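Long-range contacts in p-47 protein (Clostridium botulinum, PDB 6EKT), which may belong to a progenitor complex that protects botulinum neurotoxin in the host gut, and has a fold similar to tubular lipid-binding (TULIP) proteins: residues Asn130-Glu134 with Asn164-Glu170; Lys195-Tyr199 with Leu223-Gly229. All blocks are in the same frame, centred on the assembly; numbering follows the deposited sequence.

Interaction 1: Asn130-Glu134 with Asn164-Glu170; sequences NFGSE and NAFIQNE
Phe131 lies against the last turn of helix 152-168 in the N-terminal TULIP-like domain, where an irregular part of strand 124-141 meets the C-terminal end of that helix. The tight side of the contact is aromatic. The Phe131 ring, placed beside its own backbone N by a chi1 of -77°, turns its CD2 edge to the helix backbone, and Phe166 O sits near the ring plane, 3.2 Å from CD2. This C-H edge, slightly positive, probably suits the carbonyl oxygen, which Asn169 N also reaches in a weak bond. CE2 of Phe131 meets CD2 of Phe166 at 3.9 Å, the two ring planes inclined by 39° in an oblique pair, while the CB of Glu170 touches Phe131 CD2 at 3.7 Å. Phe53 packs edge-to-face with Phe166, and Ile111 and Ile139 touch both phenylalanines, so this side is buried.

The looser side begins at Ile167, whose CD1 tip presses on the peptide between Ser133 and Glu134, 3.7 Å from Glu134 N. Glu134 is exposed: its chain bends at chi2 and lays CG and OE2 across the outer branches of Ile167, without a hydrogen bond to 164-170. Asn164 ND2 stays 4.4 Å from Glu134 OE2; the OD1 of the same amide accepts from Lys160 NZ. Phe131 is the middle residue of an Asx turn, in which Asn130 OD1 accepts from Gly132 N at 3.1 Å, with the donor 48° out of the side-chain carbonyl plane.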
loop_
_atom_site.group_PDB
_atom_site.type_symbol
_atom_site.label_atom_id
_atom_site.label_comp_id
_atom_site.label_asym_id
_atom_site.label_seq_id
_atom_site.Cartn_x
_atom_site.Cartn_y
_atom_site.Cartn_z
ATOM N N ASN A 130 -12.343 -1.497 20.212
ATOM C CA ASN A 130 -13.598 -2.181 20.470
ATOM C C ASN A 130 -13.489 -2.917 21.806
ATOM O O ASN A 130 -12.763 -3.908 21.924
ATOM C CB ASN A 130 -13.929 -3.156 19.337
ATOM C CG ASN A 130 -15.311 -3.755 19.464
ATOM O OD1 ASN A 130 -16.050 -3.484 20.418
ATOM N ND2 ASN A 130 -15.660 -4.603 18.517
ATOM N N PHE A 131 -14.211 -2.401 22.796
ATOM C CA PHE A 131 -14.171 -2.916 24.160
ATOM C C PHE A 131 -15.021 -4.182 24.305
ATOM O O PHE A 131 -14.903 -4.897 25.311
ATOM C CB PHE A 131 -14.664 -1.848 25.149
ATOM C CG PHE A 131 -13.669 -0.745 25.456
ATOM C CD1 PHE A 131 -12.525 -0.526 24.679
ATOM C CD2 PHE A 131 -13.920 0.130 26.514
ATOM C CE1 PHE A 131 -11.653 0.526 24.960
ATOM C CE2 PHE A 131 -13.051 1.181 26.804
ATOM C CZ PHE A 131 -11.913 1.377 26.028
ATOM N N GLY A 132 -15.898 -4.433 23.327
ATOM C CA GLY A 132 -16.759 -5.623 23.315
ATOM C C GLY A 132 -17.747 -5.635 24.460
ATOM O O GLY A 132 -18.364 -4.604 24.773
ATOM N N SER A 133 -17.890 -6.798 25.090
ATOM C CA SER A 133 -18.823 -6.967 26.204
ATOM C C SER A 133 -18.271 -8.029 27.149
ATOM O O SER A 133 -17.224 -8.612 26.876
ATOM C CB SER A 133 -20.224 -7.339 25.695
ATOM O OG SER A 133 -20.257 -8.659 25.180
ATOM N N GLU A 134 -18.963 -8.280 28.262
ATOM C CA GLU A 134 -18.524 -9.310 29.209
ATOM C C GLU A 134 -18.540 -10.714 28.606
ATOM O O GLU A 134 -17.835 -11.593 29.086
ATOM C CB GLU A 134 -19.349 -9.254 30.496
ATOM C CG GLU A 134 -18.952 -8.093 31.405
ATOM C CD GLU A 134 -20.142 -7.259 31.862
ATOM O OE1 GLU A 134 -21.060 -7.839 32.493
ATOM O OE2 GLU A 134 -20.157 -6.022 31.606
ATOM N N ASN A 164 -15.136 -4.160 34.367
ATOM C CA ASN A 164 -16.407 -3.486 34.625
ATOM C C ASN A 164 -16.301 -2.033 34.218
ATOM O O ASN A 164 -17.157 -1.534 33.477
ATOM C CB ASN A 164 -16.788 -3.540 36.104
ATOM C CG ASN A 164 -17.518 -4.805 36.495
ATOM O OD1 ASN A 164 -17.325 -5.297 37.598
ATOM N ND2 ASN A 164 -18.373 -5.321 35.619
ATOM N N ALA A 165 -15.241 -1.375 34.695
ATOM C CA ALA A 165 -15.041 0.043 34.457
ATOM C C ALA A 165 -14.802 0.363 32.962
ATOM O O ALA A 165 -15.390 1.312 32.422
ATOM C CB ALA A 165 -13.920 0.581 35.339
ATOM N N PHE A 166 -13.989 -0.447 32.287
ATOM C CA PHE A 166 -13.754 -0.232 30.847
ATOM C C PHE A 166 -15.037 -0.336 30.031
ATOM O O PHE A 166 -15.384 0.604 29.310
ATOM C CB PHE A 166 -12.650 -1.158 30.300
ATOM C CG PHE A 166 -11.263 -0.600 30.465
ATOM C CD1 PHE A 166 -10.739 -0.337 31.733
ATOM C CD2 PHE A 166 -10.469 -0.327 29.347
ATOM C CE1 PHE A 166 -9.459 0.192 31.890
ATOM C CE2 PHE A 166 -9.194 0.212 29.493
ATOM C CZ PHE A 166 -8.685 0.462 30.765
ATOM N N ILE A 167 -15.760 -1.445 30.182
ATOM C CA ILE A 167 -16.992 -1.665 29.418
ATOM C C ILE A 167 -18.023 -0.566 29.715
ATOM O O ILE A 167 -18.595 0.008 28.777
ATOM C CB ILE A 167 -17.561 -3.094 29.576
ATOM C CG1 ILE A 167 -16.642 -4.098 28.863
ATOM C CG2 ILE A 167 -18.987 -3.196 29.023
ATOM C CD1 ILE A 167 -16.733 -5.515 29.389
ATOM N N GLN A 168 -18.212 -0.227 30.990
ATOM C CA GLN A 168 -19.187 0.807 31.328
ATOM C C GLN A 168 -18.817 2.205 30.794
ATOM O O GLN A 168 -19.703 3.015 30.544
ATOM C CB GLN A 168 -19.491 0.831 32.832
ATOM C CG GLN A 168 -20.808 1.520 33.162
ATOM C CD GLN A 168 -20.876 1.936 34.601
ATOM O OE1 GLN A 168 -20.237 2.905 35.004
ATOM N NE2 GLN A 168 -21.646 1.204 35.394
ATOM N N ASN A 169 -17.525 2.463 30.588
ATOM C CA ASN A 169 -17.038 3.772 30.136
ATOM C C ASN A 169 -16.590 3.786 28.668
ATOM O O ASN A 169 -15.853 4.683 28.238
ATOM C CB ASN A 169 -15.882 4.228 31.014
ATOM C CG ASN A 169 -16.330 4.683 32.378
ATOM O OD1 ASN A 169 -16.711 5.838 32.564
ATOM N ND2 ASN A 169 -16.274 3.779 33.349
ATOM N N GLU A 170 -17.060 2.800 27.912
ATOM C CA GLU A 170 -16.707 2.615 26.509
ATOM C C GLU A 170 -16.943 3.890 25.645
ATOM O O GLU A 170 -16.085 4.253 24.853
ATOM C CB GLU A 170 -17.410 1.351 25.982
ATOM C CG GLU A 170 -17.685 1.265 24.494
ATOM C CD GLU A 170 -19.104 1.665 24.140
ATOM O OE1 GLU A 170 -20.046 1.196 24.821
ATOM O OE2 GLU A 170 -19.275 2.436 23.172
#

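Interaction 2: Lys195-Tyr199 with Leu223-Gly229; sequences KFVYY and LSANVDG
Tyr199 stands with one ring face against Gly229, whose CA lies 4.0 Å from the ring centroid and 29° off the normal, a CH-pi contact. With CG anti to the backbone N (chi1 176°), the ring reaches from the strand to the 223-229 loop; the lack of a side chain at Gly229 lets the backbone come this close. The phenol is tied to the same residue through water 2, which hydrogen-bonds Tyr199 OH and accepts from Gly229 N. Val227 approaches the ring obliquely, its CG1 3.8 Å from Tyr199 CD2. Val197 faces the loop with both branches: CG2 meets the CB of Ala225 at 3.7 Å, and CG1 lies 3.6 Å from Ala225 O. At the other end Lys195, bent at chi3, carries NZ to water 1, which it binds at 2.7 Å and which in turn donates to Leu223 O.

Alternate residues 195, 197 and 199 thus line one face of strand 193-199, an outermost strand of a six-stranded antiparallel sheet, although Tyr198 also makes a backbone hydrogen bond with Ser79. Its backbone pairs with strand 208-214, whose Phe210 touches both Tyr199 and Val227, while Phe196 and Tyr198 pack on Leu82 of strand 81-88.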
loop_
_atom_site.group_PDB
_atom_site.type_symbol
_atom_site.label_atom_id
_atom_site.label_comp_id
_atom_site.label_asym_id
_atom_site.label_seq_id
_atom_site.Cartn_x
_atom_site.Cartn_y
_atom_site.Cartn_z
ATOM N N LYS A 195 -8.839 -5.481 6.709
ATOM C CA LYS A 195 -8.460 -6.119 7.970
ATOM C C LYS A 195 -7.379 -5.284 8.642
ATOM O O LYS A 195 -6.510 -4.732 7.964
ATOM C CB LYS A 195 -7.865 -7.501 7.677
ATOM C CG LYS A 195 -8.078 -8.524 8.793
ATOM C CD LYS A 195 -7.191 -9.767 8.664
ATOM C CE LYS A 195 -7.410 -10.465 7.327
ATOM N NZ LYS A 195 -7.047 -11.913 7.257
ATOM N N PHE A 196 -7.411 -5.223 9.973
ATOM C CA PHE A 196 -6.303 -4.659 10.758
ATOM C C PHE A 196 -5.340 -5.744 11.257
ATOM O O PHE A 196 -5.781 -6.810 11.708
ATOM C CB PHE A 196 -6.821 -3.831 11.963
ATOM C CG PHE A 196 -5.757 -3.568 13.002
ATOM C CD1 PHE A 196 -4.733 -2.650 12.750
ATOM C CD2 PHE A 196 -5.731 -4.299 14.197
ATOM C CE1 PHE A 196 -3.711 -2.433 13.682
ATOM C CE2 PHE A 196 -4.708 -4.089 15.138
ATOM C CZ PHE A 196 -3.699 -3.159 14.872
ATOM N N VAL A 197 -4.031 -5.469 11.202
ATOM C CA VAL A 197 -3.008 -6.402 11.696
ATOM C C VAL A 197 -1.891 -5.606 12.341
ATOM O O VAL A 197 -1.423 -4.636 11.742
ATOM C CB VAL A 197 -2.380 -7.242 10.539
ATOM C CG1 VAL A 197 -1.423 -8.299 11.083
ATOM C CG2 VAL A 197 -3.453 -7.947 9.745
ATOM N N TYR A 198 -1.472 -6.006 13.555
ATOM C CA TYR A 198 -0.305 -5.397 14.216
ATOM C C TYR A 198 0.923 -6.219 13.897
ATOM O O TYR A 198 0.840 -7.432 13.888
ATOM C CB TYR A 198 -0.486 -5.324 15.747
ATOM C CG TYR A 198 0.605 -4.516 16.431
ATOM C CD1 TYR A 198 1.799 -5.113 16.867
ATOM C CD2 TYR A 198 0.464 -3.140 16.594
ATOM C CE1 TYR A 198 2.803 -4.352 17.469
ATOM C CE2 TYR A 198 1.456 -2.380 17.188
ATOM C CZ TYR A 198 2.612 -2.986 17.629
ATOM O OH TYR A 198 3.575 -2.190 18.201
ATOM N N TYR A 199 2.059 -5.565 13.656
ATOM C CA TYR A 199 3.290 -6.249 13.251
ATOM C C TYR A 199 4.471 -5.786 14.088
ATOM O O TYR A 199 4.652 -4.580 14.273
ATOM C CB TYR A 199 3.579 -5.973 11.754
ATOM C CG TYR A 199 4.884 -6.551 11.223
ATOM C CD1 TYR A 199 6.078 -5.810 11.293
ATOM C CD2 TYR A 199 4.928 -7.824 10.630
ATOM C CE1 TYR A 199 7.276 -6.313 10.801
ATOM C CE2 TYR A 199 6.134 -8.344 10.140
ATOM C CZ TYR A 199 7.304 -7.581 10.226
ATOM O OH TYR A 199 8.500 -8.065 9.738
ATOM N N LEU A 223 -7.454 -15.762 2.658
ATOM C CA LEU A 223 -6.214 -14.960 2.760
ATOM C C LEU A 223 -5.760 -14.906 4.214
ATOM O O LEU A 223 -6.573 -14.772 5.117
ATOM C CB LEU A 223 -6.389 -13.530 2.213
ATOM C CG LEU A 223 -6.738 -13.249 0.732
ATOM C CD1 LEU A 223 -6.853 -11.753 0.509
ATOM C CD2 LEU A 223 -5.741 -13.832 -0.268
ATOM N N SER A 224 -4.458 -14.992 4.428
ATOM C CA SER A 224 -3.883 -14.835 5.762
ATOM C C SER A 224 -3.724 -13.357 6.096
ATOM O O SER A 224 -3.982 -12.500 5.260
ATOM C CB SER A 224 -2.522 -15.523 5.827
ATOM O OG SER A 224 -2.658 -16.900 5.547
ATOM N N ALA A 225 -3.315 -13.078 7.326
ATOM C CA ALA A 225 -2.998 -11.737 7.791
ATOM C C ALA A 225 -1.482 -11.494 7.684
ATOM O O ALA A 225 -0.909 -10.755 8.480
ATOM C CB ALA A 225 -3.484 -11.566 9.229
ATOM N N ASN A 226 -0.845 -12.100 6.680
ATOM C CA ASN A 226 0.590 -11.900 6.433
ATOM C C ASN A 226 0.827 -10.496 5.871
ATOM O O ASN A 226 0.058 -10.023 5.021
ATOM C CB ASN A 226 1.134 -12.970 5.482
ATOM C CG ASN A 226 1.153 -14.369 6.094
ATOM O OD1 ASN A 226 0.925 -15.372 5.390
ATOM N ND2 ASN A 226 1.414 -14.454 7.376
ATOM N N VAL A 227 1.852 -9.818 6.400
ATOM C CA VAL A 227 2.194 -8.476 5.956
ATOM C C VAL A 227 3.714 -8.301 5.829
ATOM O O VAL A 227 4.493 -8.901 6.582
ATOM C CB VAL A 227 1.508 -7.400 6.857
ATOM C CG1 VAL A 227 1.961 -7.490 8.310
ATOM C CG2 VAL A 227 1.686 -5.991 6.291
ATOM N N ASP A 228 4.125 -7.492 4.854
ATOM C CA ASP A 228 5.528 -7.247 4.603
ATOM C C ASP A 228 5.957 -6.054 5.444
ATOM O O ASP A 228 5.565 -4.923 5.153
ATOM C CB ASP A 228 5.755 -6.980 3.099
ATOM C CG ASP A 228 7.230 -7.004 2.712
ATOM O OD1 ASP A 228 8.101 -6.766 3.586
ATOM O OD2 ASP A 228 7.521 -7.290 1.530
ATOM N N GLY A 229 6.727 -6.315 6.506
ATOM C CA GLY A 229 7.280 -5.242 7.361
ATOM C C GLY A 229 8.146 -4.208 6.641
ATOM O O GLY A 229 8.287 -3.077 7.120
HETATM O O HOH W 1 -8.959 -12.772 5.491
HETATM O O HOH W 2 7.930 -8.843 7.089
#

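Both segments of interaction 1 precede those of interaction 2 in the sequence. Their centres lie 26 Å apart and their nearest atoms about 9 Å, without touching. Interaction 1, about 33 Å from the centre of the chain, joins strand 124-141 to helix 152-168; interaction 2, about 12 Å from that centre, lays the loop between strands 208-214 and 238-242 over strand 193-199. Strands 124-141 and 193-199 belong to different antiparallel sheets, although strand 81-88, from the sheet of interaction 1, touches strand 193-199. Interaction 1 is a partly buried contact between a helix end and the irregular break in strand 124-141; interaction 2 is a surface contact nearer the middle of this elongated molecule.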